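Local coordinates for protein glutaminase 1 (Escherichia coli, PDB 1U60) that catalyses the hydrolysis of L-glutamine to L-glutamate and ammonium, working as a homotetramer of the glutaminase family, at residues V269-M274 against Y305-G310. Sequence-based numbering, arbitrary orientation.
Sequences VVPGVM and YNVFKG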
# COMPACT_ATOMS: atom_id res chain seq x y z
N VAL A 269 8.42 -2.02 10.11
CA VAL A 269 7.79 -2.87 11.12
C VAL A 269 7.53 -4.26 10.55
O VAL A 269 6.93 -4.39 9.50
CB VAL A 269 6.44 -2.24 11.57
CG1 VAL A 269 5.79 -3.14 12.62
CG2 VAL A 269 6.71 -0.85 12.08
N VAL A 270 7.94 -5.29 11.29
CA VAL A 270 7.58 -6.68 11.02
C VAL A 270 6.46 -7.04 12.01
O VAL A 270 6.73 -7.26 13.20
CB VAL A 270 8.79 -7.66 11.14
CG1 VAL A 270 8.39 -9.05 10.68
CG2 VAL A 270 9.96 -7.18 10.29
N PRO A 271 5.20 -7.04 11.57
CA PRO A 271 4.07 -7.22 12.49
C PRO A 271 4.25 -8.53 13.28
O PRO A 271 4.53 -9.62 12.71
CB PRO A 271 2.84 -7.28 11.54
CG PRO A 271 3.25 -6.59 10.33
CD PRO A 271 4.74 -6.89 10.18
N GLY A 272 4.11 -8.42 14.59
CA GLY A 272 4.30 -9.55 15.49
C GLY A 272 5.72 -9.91 15.87
O GLY A 272 5.92 -10.80 16.71
N VAL A 273 6.72 -9.24 15.30
CA VAL A 273 8.08 -9.75 15.39
C VAL A 273 9.11 -8.73 15.86
O VAL A 273 9.78 -8.94 16.87
CB VAL A 273 8.53 -10.39 14.07
CG1 VAL A 273 9.98 -10.97 14.19
CG2 VAL A 273 7.54 -11.49 13.65
N MET A 274 9.24 -7.62 15.15
CA MET A 274 10.31 -6.67 15.44
C MET A 274 10.15 -5.33 14.74
O MET A 274 9.41 -5.19 13.78
CB MET A 274 11.68 -7.26 15.04
CG MET A 274 11.83 -7.48 13.53
SD MET A 274 13.48 -7.96 13.04
CE MET A 274 13.66 -9.47 14.00
N TYR A 305 11.70 -11.47 6.05
CA TYR A 305 10.42 -10.80 6.42
C TYR A 305 9.85 -9.90 5.34
O TYR A 305 10.55 -9.01 4.82
CB TYR A 305 10.59 -9.96 7.68
CG TYR A 305 10.98 -10.78 8.88
CD1 TYR A 305 10.19 -11.86 9.30
CD2 TYR A 305 12.10 -10.43 9.66
CE1 TYR A 305 10.52 -12.60 10.43
CE2 TYR A 305 12.44 -11.19 10.75
CZ TYR A 305 11.65 -12.25 11.14
OH TYR A 305 11.97 -13.01 12.26
N ASN A 306 8.59 -10.15 5.00
CA ASN A 306 7.85 -9.46 3.94
C ASN A 306 6.40 -9.86 4.13
O ASN A 306 6.09 -11.07 4.14
CB ASN A 306 8.33 -9.93 2.57
CG ASN A 306 7.66 -9.19 1.41
OD1 ASN A 306 6.47 -8.99 1.43
ND2 ASN A 306 8.44 -8.89 0.35
N VAL A 307 5.51 -8.90 4.35
CA VAL A 307 4.12 -9.24 4.65
C VAL A 307 3.36 -9.85 3.44
O VAL A 307 2.25 -10.39 3.62
CB VAL A 307 3.30 -8.05 5.20
CG1 VAL A 307 3.99 -7.39 6.40
CG2 VAL A 307 2.96 -7.04 4.14
N PHE A 308 3.94 -9.78 2.24
CA PHE A 308 3.35 -10.41 1.03
C PHE A 308 3.86 -11.83 0.76
O PHE A 308 3.56 -12.42 -0.29
CB PHE A 308 3.60 -9.49 -0.18
CG PHE A 308 3.09 -8.06 0.05
CD1 PHE A 308 1.75 -7.84 0.35
CD2 PHE A 308 3.94 -6.98 -0.02
CE1 PHE A 308 1.27 -6.57 0.57
CE2 PHE A 308 3.46 -5.67 0.26
CZ PHE A 308 2.11 -5.48 0.56
N LYS A 309 4.64 -12.36 1.69
CA LYS A 309 5.17 -13.74 1.62
C LYS A 309 4.50 -14.52 2.73
O LYS A 309 4.60 -14.16 3.89
CB LYS A 309 6.68 -13.77 1.91
CG LYS A 309 7.54 -13.25 0.82
CD LYS A 309 8.96 -13.88 0.84
CE LYS A 309 10.01 -13.00 0.09
NZ LYS A 309 10.19 -13.31 -1.42
N GLY A 310 3.76 -15.57 2.40
CA GLY A 310 3.09 -16.33 3.42
C GLY A 310 4.01 -17.21 4.23
O GLY A 310 3.57 -18.18 4.82
OXT GLY A 310 5.23 -17.03 4.36
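Tyr305 contributes the largest share of the surface buried between 269-274 and 305-310, and its side chain can be followed outward atom by atom. Tyr305 CB already lies against both methyls of Val270, 3.8 Å from Val270 CG1. Because CG stands anti to the carbonyl carbon (chi1 -61°), the ring then runs out along Val270 toward Val273 and Met274. Val270 CG1, anti to its own backbone N, sits over one face of the Tyr305 ring, 3.9 Å from the centroid and 26° off the normal, which meets the criterion for a CH-pi contact; its shift toward the rim puts it nearest CG and CD1. Val270 CG2 lies 3.9 Å from Tyr305 CD2. One atom further, CE2 is reached by Met274: chi1 and chi2 bring SD beside the ring, and the bend at chi3 turns CE onto CE2 as well. Met274 SD lies 5.1 Å from the Tyr305 ring centroid and 59° off the normal, an oblique Met-aromatic contact. At the tip, Val273 CG1 meets the phenol end-on, 3.4 Å from Tyr305 OH.

The backbone sets Val273 and Met274 both opposite Val270: Val270 O accepts from the N atoms of both, and this pairing of two residues against one is a classic beta bulge. Farther along, Val307 CG1 packs 3.9 Å from Pro271 CD, and Pro271 and Val307 also touch Val307 of the second subunit. An Asx turn, Phe308 N to Asn306 OD1 at 2.8 Å, coincides with the start of the type I turn from Asn306 to Lys309. The contact is thus apolar packing away from the predicted substrate-binding residues: the C-terminal tail after helix 290-303 lies against a bulged beta hairpin of the five-stranded antiparallel sheet, in the beta-lactamase-like fold of glutaminases.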